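Local coordinates for protein cellulase (Bacillus sp. BG-CS10, PDB 5E09) that is a halophilic endoglucanase that probably cleaves beta-1,4-glucosidic bonds of cellulose, joining a family 5 catalytic barrel to a family 46 carbohydrate-binding module, at residues E145-P150 / V191-E196; K289-E294 / S340-S345; H329-A334 / A423-Q428; T460-Y465 / T477-F482; N467-G472 / E504-D509. All coordinates share one frame; numbering follows the deposited sequence.

Interaction 1 of 5, residues E145-P150 / V191-E196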
# COMPACT_ATOMS: atom_id res chain seq x y z
N GLU A 145 -10.68 8.85 -15.92
CA GLU A 145 -10.59 7.39 -16.06
C GLU A 145 -11.97 6.77 -15.90
O GLU A 145 -12.75 7.14 -15.01
CB GLU A 145 -9.59 6.75 -15.08
CG GLU A 145 -9.80 7.07 -13.65
CD GLU A 145 -9.08 6.12 -12.69
OE1 GLU A 145 -8.90 4.92 -13.01
OE2 GLU A 145 -8.70 6.58 -11.60
N SER A 146 -12.25 5.81 -16.77
CA SER A 146 -13.61 5.30 -16.99
C SER A 146 -14.27 4.73 -15.74
O SER A 146 -15.40 5.10 -15.42
CB SER A 146 -13.59 4.22 -18.07
OG SER A 146 -12.76 3.15 -17.67
N VAL A 147 -13.57 3.84 -15.05
CA VAL A 147 -14.11 3.15 -13.88
C VAL A 147 -12.98 2.52 -13.07
O VAL A 147 -12.03 1.98 -13.64
CB VAL A 147 -15.13 2.06 -14.30
CG1 VAL A 147 -14.59 1.25 -15.48
CG2 VAL A 147 -15.49 1.16 -13.12
N ASN A 148 -13.06 2.62 -11.75
CA ASN A 148 -12.04 2.01 -10.91
C ASN A 148 -12.24 0.52 -10.78
O ASN A 148 -13.34 0.07 -10.50
CB ASN A 148 -12.03 2.65 -9.53
CG ASN A 148 -10.96 2.06 -8.63
OD1 ASN A 148 -9.77 2.30 -8.83
ND2 ASN A 148 -11.37 1.26 -7.65
N GLU A 149 -11.15 -0.24 -10.96
CA GLU A 149 -11.12 -1.69 -10.73
C GLU A 149 -12.38 -2.43 -11.18
O GLU A 149 -13.10 -2.99 -10.36
CB GLU A 149 -10.87 -1.97 -9.24
CG GLU A 149 -9.54 -1.41 -8.74
CD GLU A 149 -9.12 -1.92 -7.37
OE1 GLU A 149 -9.92 -2.62 -6.72
OE2 GLU A 149 -7.97 -1.64 -6.95
N PRO A 150 -12.64 -2.44 -12.50
CA PRO A 150 -13.86 -3.07 -13.04
C PRO A 150 -13.94 -4.56 -12.72
O PRO A 150 -12.99 -5.30 -12.97
CB PRO A 150 -13.73 -2.85 -14.55
CG PRO A 150 -12.72 -1.78 -14.72
CD PRO A 150 -11.77 -1.93 -13.57
N VAL A 191 -8.08 7.74 -19.41
CA VAL A 191 -7.36 6.68 -18.72
C VAL A 191 -8.24 5.43 -18.65
O VAL A 191 -9.36 5.48 -18.14
CB VAL A 191 -6.94 7.14 -17.30
CG1 VAL A 191 -6.20 6.03 -16.58
CG2 VAL A 191 -6.08 8.39 -17.37
N LEU A 192 -7.74 4.32 -19.18
CA LEU A 192 -8.52 3.09 -19.26
C LEU A 192 -7.89 1.98 -18.45
O LEU A 192 -6.68 1.76 -18.52
CB LEU A 192 -8.68 2.65 -20.71
CG LEU A 192 -9.27 3.68 -21.67
CD1 LEU A 192 -9.21 3.17 -23.10
CD2 LEU A 192 -10.70 4.01 -21.25
N PRO A 193 -8.72 1.26 -17.68
CA PRO A 193 -8.26 0.16 -16.84
C PRO A 193 -8.29 -1.21 -17.51
O PRO A 193 -9.14 -1.46 -18.37
CB PRO A 193 -9.24 0.20 -15.67
CG PRO A 193 -10.52 0.67 -16.32
CD PRO A 193 -10.13 1.59 -17.44
N THR A 194 -7.36 -2.08 -17.12
CA THR A 194 -7.52 -3.50 -17.36
C THR A 194 -8.64 -3.99 -16.45
O THR A 194 -9.05 -3.28 -15.53
CB THR A 194 -6.23 -4.30 -17.05
OG1 THR A 194 -5.80 -4.02 -15.72
CG2 THR A 194 -5.11 -3.93 -18.03
N LEU A 195 -9.15 -5.18 -16.72
CA LEU A 195 -10.13 -5.82 -15.85
C LEU A 195 -9.56 -5.98 -14.45
O LEU A 195 -8.47 -6.54 -14.27
CB LEU A 195 -10.53 -7.18 -16.42
CG LEU A 195 -11.75 -7.86 -15.78
CD1 LEU A 195 -13.00 -7.00 -15.95
CD2 LEU A 195 -11.95 -9.24 -16.38
N GLU A 196 -10.29 -5.46 -13.45
CA GLU A 196 -9.87 -5.48 -12.04
C GLU A 196 -8.58 -4.70 -11.80
O GLU A 196 -7.92 -4.89 -10.78
CB GLU A 196 -9.71 -6.92 -11.55
CG GLU A 196 -11.00 -7.66 -11.32
CD GLU A 196 -10.79 -9.15 -11.07
OE1 GLU A 196 -9.63 -9.61 -11.19
OE2 GLU A 196 -11.77 -9.85 -10.76

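Interaction 2 of 5, residues K289-E294 / S340-S345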
# COMPACT_ATOMS: atom_id res chain seq x y z
N LYS A 289 9.27 -2.94 4.93
CA LYS A 289 8.39 -2.01 4.22
C LYS A 289 9.21 -1.04 3.35
O LYS A 289 8.97 -0.91 2.14
CB LYS A 289 7.52 -1.23 5.21
CG LYS A 289 6.71 -0.11 4.59
CD LYS A 289 6.37 0.97 5.61
CE LYS A 289 5.69 0.38 6.83
NZ LYS A 289 5.49 1.41 7.88
N LEU A 290 10.18 -0.37 3.99
CA LEU A 290 11.06 0.55 3.28
C LEU A 290 11.77 -0.12 2.09
O LEU A 290 11.79 0.42 0.99
CB LEU A 290 12.11 1.13 4.23
CG LEU A 290 11.59 1.94 5.42
CD1 LEU A 290 12.73 2.33 6.34
CD2 LEU A 290 10.84 3.18 4.93
N LYS A 291 12.33 -1.31 2.32
CA LYS A 291 13.00 -2.02 1.24
C LYS A 291 12.04 -2.34 0.08
O LYS A 291 12.41 -2.22 -1.10
CB LYS A 291 13.66 -3.30 1.78
CG LYS A 291 14.93 -3.02 2.59
CD LYS A 291 15.66 -4.31 2.98
CE LYS A 291 14.94 -5.04 4.10
NZ LYS A 291 15.74 -6.19 4.61
N PHE A 292 10.81 -2.72 0.42
CA PHE A 292 9.81 -2.99 -0.60
C PHE A 292 9.59 -1.76 -1.48
O PHE A 292 9.70 -1.83 -2.70
CB PHE A 292 8.47 -3.43 0.02
CG PHE A 292 7.35 -3.53 -0.98
CD1 PHE A 292 7.17 -4.69 -1.72
CD2 PHE A 292 6.49 -2.46 -1.20
CE1 PHE A 292 6.14 -4.78 -2.66
CE2 PHE A 292 5.47 -2.55 -2.13
CZ PHE A 292 5.30 -3.71 -2.86
N PHE A 293 9.27 -0.63 -0.85
CA PHE A 293 8.96 0.56 -1.64
C PHE A 293 10.17 1.08 -2.43
O PHE A 293 10.01 1.55 -3.56
CB PHE A 293 8.38 1.66 -0.74
CG PHE A 293 6.94 1.43 -0.39
CD1 PHE A 293 5.93 1.82 -1.26
CD2 PHE A 293 6.58 0.80 0.79
CE1 PHE A 293 4.59 1.61 -0.96
CE2 PHE A 293 5.24 0.58 1.11
CZ PHE A 293 4.24 0.98 0.23
N GLU A 294 11.36 0.96 -1.86
CA GLU A 294 12.58 1.37 -2.57
C GLU A 294 12.77 0.54 -3.85
O GLU A 294 12.99 1.08 -4.95
CB GLU A 294 13.81 1.22 -1.66
CG GLU A 294 15.09 1.89 -2.17
CD GLU A 294 15.88 1.01 -3.11
OE1 GLU A 294 15.80 -0.23 -2.99
OE2 GLU A 294 16.59 1.57 -3.98
N SER A 340 18.31 4.03 -2.96
CA SER A 340 18.88 4.20 -1.62
C SER A 340 19.51 2.90 -1.16
O SER A 340 19.03 1.81 -1.50
CB SER A 340 17.81 4.63 -0.61
OG SER A 340 17.29 5.90 -0.92
N ALA A 341 20.59 3.01 -0.40
CA ALA A 341 21.15 1.83 0.24
C ALA A 341 20.20 1.37 1.34
O ALA A 341 19.48 2.17 1.94
CB ALA A 341 22.53 2.13 0.81
N THR A 342 20.18 0.07 1.58
CA THR A 342 19.39 -0.48 2.66
C THR A 342 20.29 -1.43 3.44
O THR A 342 21.50 -1.48 3.19
CB THR A 342 18.13 -1.22 2.14
OG1 THR A 342 18.52 -2.33 1.32
CG2 THR A 342 17.26 -0.29 1.31
N ALA A 343 19.72 -2.17 4.37
CA ALA A 343 20.45 -3.20 5.09
C ALA A 343 19.53 -4.40 5.34
O ALA A 343 18.32 -4.30 5.14
CB ALA A 343 21.01 -2.66 6.39
N GLU A 344 20.10 -5.51 5.78
CA GLU A 344 19.34 -6.74 6.00
C GLU A 344 18.24 -6.54 7.05
O GLU A 344 17.28 -7.30 7.09
CB GLU A 344 20.27 -7.87 6.44
CG GLU A 344 21.04 -7.57 7.71
CD GLU A 344 21.99 -8.69 8.10
OE1 GLU A 344 21.79 -9.84 7.64
OE2 GLU A 344 22.94 -8.43 8.88
N SER A 345 18.39 -5.50 7.86
CA SER A 345 17.43 -5.20 8.92
C SER A 345 17.60 -3.74 9.34
O SER A 345 18.67 -3.16 9.17
CB SER A 345 17.64 -6.13 10.11
OG SER A 345 16.98 -5.65 11.26

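Interaction 3 of 5, residues H329-A334 / A423-Q428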
# COMPACT_ATOMS: atom_id res chain seq x y z
N HIS A 329 8.06 8.38 4.08
CA HIS A 329 7.97 9.34 3.00
C HIS A 329 9.33 9.80 2.50
O HIS A 329 9.49 10.10 1.32
CB HIS A 329 7.16 10.57 3.40
CG HIS A 329 7.03 11.56 2.29
ND1 HIS A 329 7.78 12.72 2.23
CD2 HIS A 329 6.29 11.53 1.15
CE1 HIS A 329 7.47 13.38 1.12
NE2 HIS A 329 6.58 12.68 0.46
N ASN A 330 10.31 9.87 3.40
CA ASN A 330 11.67 10.19 2.97
C ASN A 330 12.18 9.12 2.02
O ASN A 330 12.86 9.43 1.04
CB ASN A 330 12.61 10.33 4.17
CG ASN A 330 12.44 11.65 4.91
OD1 ASN A 330 11.60 12.48 4.54
ND2 ASN A 330 13.22 11.84 5.96
N MSE A 331 11.84 7.87 2.30
CA MSE A 331 12.26 6.78 1.41
C MSE A 331 11.58 6.90 0.04
O MSE A 331 12.22 6.69 -1.00
CB MSE A 331 11.97 5.42 2.03
CG MSE A 331 12.41 4.24 1.16
SE MSE A 331 14.29 4.35 0.62
CE MSE A 331 15.03 3.06 1.89
N LEU A 332 10.29 7.25 0.03
CA LEU A 332 9.60 7.47 -1.24
C LEU A 332 10.24 8.61 -2.04
O LEU A 332 10.57 8.47 -3.23
CB LEU A 332 8.12 7.80 -1.00
CG LEU A 332 7.24 6.80 -0.24
CD1 LEU A 332 5.82 7.34 -0.16
CD2 LEU A 332 7.26 5.41 -0.88
N LYS A 333 10.42 9.74 -1.36
CA LYS A 333 10.99 10.95 -1.95
C LYS A 333 12.36 10.68 -2.54
O LYS A 333 12.65 11.08 -3.67
CB LYS A 333 11.09 12.05 -0.88
CG LYS A 333 11.27 13.46 -1.41
CD LYS A 333 11.13 14.47 -0.28
CE LYS A 333 10.91 15.88 -0.81
NZ LYS A 333 10.32 16.77 0.24
N ALA A 334 13.20 9.99 -1.78
CA ALA A 334 14.52 9.58 -2.26
C ALA A 334 14.39 8.69 -3.49
O ALA A 334 15.14 8.84 -4.46
CB ALA A 334 15.29 8.86 -1.15
N ALA A 423 18.47 8.06 0.55
CA ALA A 423 18.03 8.36 1.91
C ALA A 423 18.96 7.75 2.94
O ALA A 423 19.65 6.76 2.66
CB ALA A 423 16.60 7.87 2.13
N ASP A 424 18.97 8.33 4.13
CA ASP A 424 19.70 7.76 5.25
C ASP A 424 18.97 6.53 5.75
O ASP A 424 17.74 6.46 5.70
CB ASP A 424 19.85 8.78 6.38
CG ASP A 424 20.81 9.90 6.02
OD1 ASP A 424 21.64 9.70 5.11
OD2 ASP A 424 20.74 10.97 6.66
N TRP A 425 19.73 5.55 6.24
CA TRP A 425 19.12 4.35 6.79
C TRP A 425 19.21 4.40 8.31
O TRP A 425 20.27 4.68 8.85
CB TRP A 425 19.79 3.09 6.24
CG TRP A 425 19.16 1.80 6.70
CD1 TRP A 425 19.55 1.02 7.76
CD2 TRP A 425 18.02 1.15 6.13
NE1 TRP A 425 18.73 -0.07 7.87
CE2 TRP A 425 17.77 -0.02 6.88
CE3 TRP A 425 17.18 1.44 5.04
CZ2 TRP A 425 16.72 -0.90 6.59
CZ3 TRP A 425 16.13 0.56 4.75
CH2 TRP A 425 15.92 -0.59 5.52
N HIS A 426 18.11 4.13 9.00
CA HIS A 426 18.09 4.28 10.45
C HIS A 426 18.03 2.95 11.18
O HIS A 426 17.00 2.28 11.18
CB HIS A 426 16.92 5.16 10.88
CG HIS A 426 16.94 6.52 10.27
ND1 HIS A 426 16.48 6.76 8.99
CD2 HIS A 426 17.40 7.70 10.73
CE1 HIS A 426 16.64 8.04 8.71
NE2 HIS A 426 17.20 8.63 9.75
N PHE A 427 19.13 2.58 11.82
CA PHE A 427 19.15 1.41 12.69
C PHE A 427 18.58 1.74 14.06
O PHE A 427 19.02 2.69 14.71
CB PHE A 427 20.58 0.88 12.85
CG PHE A 427 21.18 0.38 11.58
CD1 PHE A 427 20.75 -0.81 11.01
CD2 PHE A 427 22.19 1.08 10.96
CE1 PHE A 427 21.31 -1.29 9.84
CE2 PHE A 427 22.76 0.62 9.78
CZ PHE A 427 22.32 -0.57 9.22
N GLN A 428 17.61 0.95 14.50
CA GLN A 428 17.12 1.02 15.86
C GLN A 428 17.96 0.08 16.72
O GLN A 428 18.00 -1.13 16.48
CB GLN A 428 15.63 0.64 15.94
CG GLN A 428 14.76 1.28 14.86
CD GLN A 428 14.52 2.76 15.08
OE1 GLN A 428 14.14 3.19 16.17
NE2 GLN A 428 14.74 3.56 14.04

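Interaction 4 of 5, residues T460-Y465 / T477-F482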
# COMPACT_ATOMS: atom_id res chain seq x y z
N THR A 460 5.60 -12.77 13.54
CA THR A 460 4.46 -13.58 13.10
C THR A 460 4.11 -14.67 14.11
O THR A 460 4.71 -14.75 15.17
CB THR A 460 4.73 -14.22 11.73
OG1 THR A 460 3.57 -14.94 11.30
CG2 THR A 460 5.93 -15.16 11.78
N MSE A 461 3.12 -15.50 13.77
CA MSE A 461 2.61 -16.51 14.70
C MSE A 461 2.18 -17.78 13.96
O MSE A 461 1.42 -17.71 12.99
CB MSE A 461 1.41 -15.96 15.50
CG MSE A 461 0.79 -16.98 16.46
SE MSE A 461 -0.94 -16.50 17.26
CE MSE A 461 -2.12 -16.88 15.76
N GLU A 462 2.68 -18.92 14.42
CA GLU A 462 2.21 -20.21 13.91
C GLU A 462 1.14 -20.79 14.82
O GLU A 462 1.17 -20.58 16.03
CB GLU A 462 3.37 -21.20 13.78
CG GLU A 462 4.29 -20.95 12.61
CD GLU A 462 5.36 -22.02 12.49
OE1 GLU A 462 6.37 -21.94 13.24
OE2 GLU A 462 5.20 -22.94 11.67
N ALA A 463 0.21 -21.52 14.23
CA ALA A 463 -0.83 -22.21 14.98
C ALA A 463 -1.03 -23.61 14.43
O ALA A 463 -1.44 -23.77 13.28
CB ALA A 463 -2.13 -21.43 14.92
N VAL A 464 -0.73 -24.63 15.22
CA VAL A 464 -0.99 -26.00 14.80
C VAL A 464 -1.74 -26.74 15.89
O VAL A 464 -1.60 -26.42 17.05
CB VAL A 464 0.31 -26.78 14.47
CG1 VAL A 464 1.02 -26.15 13.28
CG2 VAL A 464 1.22 -26.83 15.69
N TYR A 465 -2.54 -27.73 15.52
CA TYR A 465 -3.20 -28.54 16.54
C TYR A 465 -2.19 -29.46 17.20
O TYR A 465 -1.08 -29.64 16.69
CB TYR A 465 -4.35 -29.34 15.94
CG TYR A 465 -5.52 -28.48 15.53
CD1 TYR A 465 -6.28 -27.81 16.48
CD2 TYR A 465 -5.85 -28.34 14.19
CE1 TYR A 465 -7.34 -27.02 16.10
CE2 TYR A 465 -6.91 -27.55 13.81
CZ TYR A 465 -7.66 -26.90 14.76
OH TYR A 465 -8.71 -26.12 14.37
N THR A 477 -1.47 -23.13 5.61
CA THR A 477 -0.19 -22.77 6.20
C THR A 477 -0.30 -22.62 7.71
O THR A 477 -1.38 -22.34 8.24
CB THR A 477 0.36 -21.45 5.59
OG1 THR A 477 1.56 -21.06 6.28
CG2 THR A 477 -0.67 -20.33 5.68
N SER A 478 0.81 -22.82 8.41
CA SER A 478 0.84 -22.71 9.86
C SER A 478 0.96 -21.25 10.31
O SER A 478 0.56 -20.90 11.42
CB SER A 478 1.98 -23.53 10.44
OG SER A 478 3.22 -23.11 9.91
N PHE A 479 1.50 -20.41 9.43
CA PHE A 479 1.71 -19.00 9.74
C PHE A 479 0.45 -18.18 9.54
O PHE A 479 -0.01 -18.00 8.42
CB PHE A 479 2.84 -18.43 8.88
CG PHE A 479 4.19 -18.99 9.22
CD1 PHE A 479 4.97 -18.41 10.19
CD2 PHE A 479 4.67 -20.13 8.57
CE1 PHE A 479 6.21 -18.93 10.52
CE2 PHE A 479 5.91 -20.66 8.90
CZ PHE A 479 6.68 -20.06 9.87
N LYS A 480 -0.10 -17.67 10.64
CA LYS A 480 -1.36 -16.93 10.59
C LYS A 480 -1.16 -15.46 10.22
O LYS A 480 -0.10 -14.88 10.48
CB LYS A 480 -2.08 -17.05 11.92
CG LYS A 480 -2.37 -18.49 12.35
CD LYS A 480 -3.29 -19.21 11.36
CE LYS A 480 -2.55 -20.28 10.59
NZ LYS A 480 -3.43 -20.98 9.60
N GLU A 481 -2.18 -14.88 9.61
CA GLU A 481 -2.13 -13.53 9.09
C GLU A 481 -2.11 -12.48 10.20
O GLU A 481 -2.98 -12.47 11.07
CB GLU A 481 -3.33 -13.27 8.17
CG GLU A 481 -3.50 -11.82 7.72
CD GLU A 481 -4.65 -11.65 6.73
OE1 GLU A 481 -5.42 -12.61 6.54
OE2 GLU A 481 -4.77 -10.55 6.14
N PHE A 482 -1.11 -11.60 10.15
CA PHE A 482 -0.94 -10.54 11.13
C PHE A 482 -2.15 -9.61 11.19
O PHE A 482 -2.66 -9.16 10.16
CB PHE A 482 0.32 -9.74 10.80
CG PHE A 482 0.91 -8.99 11.96
CD1 PHE A 482 0.33 -7.82 12.42
CD2 PHE A 482 2.07 -9.45 12.57
CE1 PHE A 482 0.89 -7.12 13.49
CE2 PHE A 482 2.64 -8.76 13.64
CZ PHE A 482 2.05 -7.59 14.09
O HOH W 1 2.04 -13.02 10.50

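Interaction 5 of 5, residues N467-G472 / E504-D509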
# COMPACT_ATOMS: atom_id res chain seq x y z
N ASN A 467 -1.96 -32.45 17.21
CA ASN A 467 -1.56 -33.53 16.32
C ASN A 467 -0.63 -33.07 15.19
O ASN A 467 -0.14 -33.89 14.41
CB ASN A 467 -2.79 -34.23 15.73
CG ASN A 467 -3.61 -33.32 14.83
OD1 ASN A 467 -3.28 -32.15 14.62
ND2 ASN A 467 -4.70 -33.86 14.28
N GLY A 468 -0.38 -31.76 15.11
CA GLY A 468 0.53 -31.22 14.11
C GLY A 468 -0.15 -30.62 12.89
O GLY A 468 0.51 -30.07 12.01
N GLU A 469 -1.47 -30.72 12.84
CA GLU A 469 -2.26 -30.19 11.73
C GLU A 469 -2.46 -28.67 11.85
O GLU A 469 -2.63 -28.15 12.95
CB GLU A 469 -3.59 -30.94 11.68
CG GLU A 469 -4.65 -30.38 10.76
CD GLU A 469 -5.92 -31.23 10.78
OE1 GLU A 469 -5.85 -32.38 11.27
OE2 GLU A 469 -6.97 -30.75 10.31
N PHE A 470 -2.45 -27.97 10.72
CA PHE A 470 -2.54 -26.50 10.73
C PHE A 470 -3.89 -26.02 11.25
O PHE A 470 -4.94 -26.42 10.75
CB PHE A 470 -2.30 -25.93 9.33
CG PHE A 470 -0.94 -26.25 8.77
CD1 PHE A 470 0.10 -26.63 9.59
CD2 PHE A 470 -0.71 -26.17 7.40
CE1 PHE A 470 1.35 -26.93 9.07
CE2 PHE A 470 0.53 -26.46 6.87
CZ PHE A 470 1.56 -26.84 7.71
N ALA A 471 -3.86 -25.14 12.25
CA ALA A 471 -5.09 -24.61 12.85
C ALA A 471 -5.41 -23.21 12.35
O ALA A 471 -4.51 -22.47 11.95
CB ALA A 471 -4.97 -24.61 14.37
N GLY A 472 -6.69 -22.85 12.38
CA GLY A 472 -7.12 -21.48 12.11
C GLY A 472 -7.34 -21.14 10.65
O GLY A 472 -7.22 -22.01 9.79
N GLU A 504 -12.62 -20.38 13.62
CA GLU A 504 -12.19 -21.37 12.64
C GLU A 504 -11.22 -22.39 13.23
O GLU A 504 -10.36 -22.91 12.52
CB GLU A 504 -11.58 -20.69 11.41
CG GLU A 504 -12.57 -19.77 10.69
CD GLU A 504 -12.02 -19.17 9.40
OE1 GLU A 504 -11.41 -19.91 8.60
OE2 GLU A 504 -12.21 -17.95 9.19
N VAL A 505 -11.36 -22.67 14.52
CA VAL A 505 -10.61 -23.75 15.13
C VAL A 505 -11.53 -24.70 15.89
O VAL A 505 -12.47 -24.27 16.56
CB VAL A 505 -9.49 -23.23 16.08
CG1 VAL A 505 -8.46 -22.42 15.31
CG2 VAL A 505 -10.07 -22.39 17.19
N ARG A 506 -11.24 -25.99 15.77
CA ARG A 506 -11.96 -27.03 16.49
C ARG A 506 -11.71 -26.90 18.00
O ARG A 506 -10.82 -26.16 18.42
CB ARG A 506 -11.51 -28.41 16.01
CG ARG A 506 -10.29 -28.86 16.79
CD ARG A 506 -9.54 -30.08 16.26
NE ARG A 506 -9.33 -30.11 14.82
CZ ARG A 506 -8.34 -30.79 14.25
NH1 ARG A 506 -7.46 -31.44 15.00
NH2 ARG A 506 -8.20 -30.78 12.93
N ASP A 507 -12.49 -27.61 18.80
CA ASP A 507 -12.22 -27.73 20.23
C ASP A 507 -11.06 -28.69 20.45
O ASP A 507 -11.20 -29.90 20.27
CB ASP A 507 -13.46 -28.23 20.99
CG ASP A 507 -14.65 -27.32 20.83
OD1 ASP A 507 -14.51 -26.09 21.05
OD2 ASP A 507 -15.74 -27.83 20.49
N ASP A 508 -9.92 -28.15 20.85
CA ASP A 508 -8.69 -28.92 20.90
C ASP A 508 -7.59 -28.12 21.58
O ASP A 508 -7.79 -26.97 21.96
CB ASP A 508 -8.24 -29.30 19.49
CG ASP A 508 -7.36 -30.53 19.45
OD1 ASP A 508 -6.85 -30.95 20.51
OD2 ASP A 508 -7.17 -31.08 18.34
N ASP A 509 -6.43 -28.74 21.73
CA ASP A 509 -5.23 -28.03 22.11
C ASP A 509 -4.64 -27.40 20.85
O ASP A 509 -4.57 -28.04 19.80
CB ASP A 509 -4.22 -28.96 22.78
CG ASP A 509 -4.47 -29.11 24.25
OD1 ASP A 509 -5.56 -28.70 24.71
OD2 ASP A 509 -3.60 -29.65 24.96
O HOH W 2 -8.60 -25.07 11.71

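Interaction 1 of 5, residues E145-P150 / V191-E196
Pro150 O accepts the backbone N-H of Glu196 at 2.7 Å, the donor lying in the carbonyl plane although the bond is bent, with 132° at the hydrogen. Aliphatic atoms crowd the same oxygen: Leu195 CD1 lies 3.4 Å from Pro150 O, and CG of Glu196 is close as well. The contact sits where strands 142-145 and 190-193, the fourth and fifth of the (beta/alpha)8 barrel, run out into loops. Asn148-Glu149-Pro150 matches the Asn-Glu-Pro signature that in family 5 relatives holds the acid/base glutamate, consistent with an active site here; Glu149 OE2 is bonded to His224 on the next strand. The last parallel pairing of the two strands is Glu145 with Val191, whose CB atoms approach to 3.5 Å. Just beyond it Ser146 N reaches Val191 O at 3.2 Å, almost on the carbonyl axis (176° at the oxygen). Glu145 itself turns its carboxylate to Arg59. Between the two backbone bonds lies Pro193, whose compact ring has no N-H to satisfy and suits this buried spot. Its CG meets Pro150 CG at 3.7 Å, the two rings meeting at a slant, and approaches Val147 O. A chi1 of 60° sets the hydroxyl of Ser146 between its own N and carbonyl carbon, where it also bonds Asn171; there Ser146 OG touches Pro193 CD at 3.1 Å.

Interaction 2 of 5, residues K289-E294 / S340-S345
Lys291 and Glu294, one helical turn apart, make the polar contacts with 340-345. The lysine ammonium lies beside two successive backbone carbonyls: NZ is 3.1 Å from Glu344 O and 3.2 Å from Ala343 O, both weak bonds. A bend at chi3 (-75°) turns CE out of the otherwise extended chain, and the charge has a stronger mate in Glu288, its salt-bridge partner. Glu294 works in the other sense, as an acceptor. Its OE2 takes the backbone N-H of Ser340 at 3.2 Å, the donor standing 39° above the carboxylate plane, while Arg339 forms a salt bridge with the same oxygen; two donors thus grip one buried oxygen and would probably favour the charged carboxylate.

These bonds tie helix 286-302, which follows the seventh strand of the catalytic barrel, to the start of the X2 domain, an E-set (immunoglobulin-like) fold whose first strand is 342-343.

Van der Waals contacts lie between the polar ends. The methylene stem of Lys291 crosses Thr342, with CG 3.7 Å from Thr342 CB and nearly as close to its CG2, a use that suits a long chain with a greasy stem and a charged tip. Nearer the other end, Glu294 CG lies 4.2 Å from Ser340 CB.

Interaction 3 of 5, residues H329-A334 / A423-Q428
Ala423 gives up the most surface here, and it does so through one methyl group. Its CB points at helix 326-337 and meets Ala334 CB at 3.7 Å, methyl against methyl, while Asn330 O stands 4.2 Å from that same Ala423 CB. Alanine's short side chain suits both positions, where the CA atoms of Ala334 and Ala423 come within 5.6 Å of each other. The backbone N of Ala423 is hydrogen-bonded to Ser340 OG.

Met331, present as selenomethionine, adds the longer reach. CG is anti to the backbone N (chi1 -179°); the bend at chi2 then brings SE to 4.5 Å from Ala423 CB, and that at chi3 carries the terminal methyl on to Trp425. There Met331 CE lies 4.0 Å from Trp425 CZ3, in the plane of the indole and at its edge, not over a face. The indole NH is directed elsewhere, in a weak bond to Ser345 O. An unbranched, flexible chain suits so bent a path. Leu290 and Glu294 of helix 286-302 also touch Met331.

This is apolar interdomain packing: the helix after the eighth barrel strand rests against the lead-in to strand 425-432 of the immunoglobulin-like X2 module.

Interaction 4 of 5, residues T460-Y465 / T477-F482
The side chain of Glu462 runs alongside Phe479, its carboxylate stacked nearly parallel (3°) to the ring. Glu462 CG makes a CH-pi contact over the ring face, 3.6 Å from the centroid of Phe479. The two residues form a non-hydrogen-bonded antiparallel pair, joining the short, weakly bonded edge strand around 479-480 to strand 458-465 in the large antiparallel sheet of the family 46 module. Thr460 meets the same ring at its rim, CG2 lying 3.7 Å from Phe479 CD1. Beyond CG, the acid is held by its oxygens: Ser478 OG donates to the anti lone pair of Glu462 OE2 at 2.7 Å, and OE1 accepts from His515. An alanine in place of Glu462 would probably leave Ser478 OG and His515 without this acceptor and uncover the stacked face of Phe479.

Backbone bonds flank the pair. Lys480 N donates to Met461 O at 2.8 Å, nearly straight at 167°, and Ala463 N to Ser478 O at 2.9 Å. Further out, an ST turn, in which Phe479 N bonds Thr477 OG1, shapes the backbone just before the ring. The ammonium of Lys480 donates to Pro473 O and Ala471 O and, within 477-482, its NZ lies 2.8 Å from Thr477 O.

Interaction 5 of 5, residues N467-G472 / E504-D509
The guanidinium of Arg506 is met at its edge by the carboxylates of Glu469 and Asp508, its salt-bridge partners, and it also makes a cation-pi interaction with Tyr465. Asn467 ND2 merely lies near Arg506 NH1, 3.7 Å away in van der Waals contact. The carboxylate of Glu469 stands steeply to the guanidinium, the planes 78° apart, and the amide of Asn467 is turned almost perpendicular. Together Glu469, Arg506 and Asp508 form a salt-bridge network between two loops at the far end of the family 46 module's beta fold. Glu469 OE2 lies 2.9 Å from Arg506 NH2, but the bond is bent to 116° at the hydrogen and so weak; the second arm, Arg506 NH1 to Asp508 OD2 within 504-509, is weak as well, at 3.4 Å. In Glu469 CG is anti to the backbone N (chi1 170°) and the chain runs on extended, so that the carboxylate meets Arg506 NH2. An alanine instead of Glu469 would probably leave the arginine with a single weak carboxylate partner here and its NH2 end freer to turn.

Asn467 also shapes its own loop: OD1 accepts from Glu469 N at 2.9 Å in an Asx turn, the donor lying above the amide plane. At the other end Val505 CG1 touches Ala471 CB at 4.2 Å and packs on Gly472, whose positive phi favours glycine. A water joins the loops there, 3.0 Å from Gly472 N and 2.9 Å from Glu504 O.

In the fold
The five contacts follow the three modules along the chain. Interaction 1 stands alone in the catalytic barrel, its centre about 31 Å or more from the other centres. Interactions 2 and 3, with centres about 8 Å apart and segments alternating in sequence, pack barrel helices 286-302 and 326-337 against the X2 module, touching each other through Ser340 OG and Ala423 N. Interactions 4 and 5 also alternate, lie about 11 Å apart between centres, and belong to the C-terminal module, linked by Tyr465 OH to Arg506 N and by Ala463 with Ala471. Interactions 2 and 3 together form part of the interface between barrel and X2 module, consistent with a joint of limited mobility, while the last pair shapes one end of the binding module.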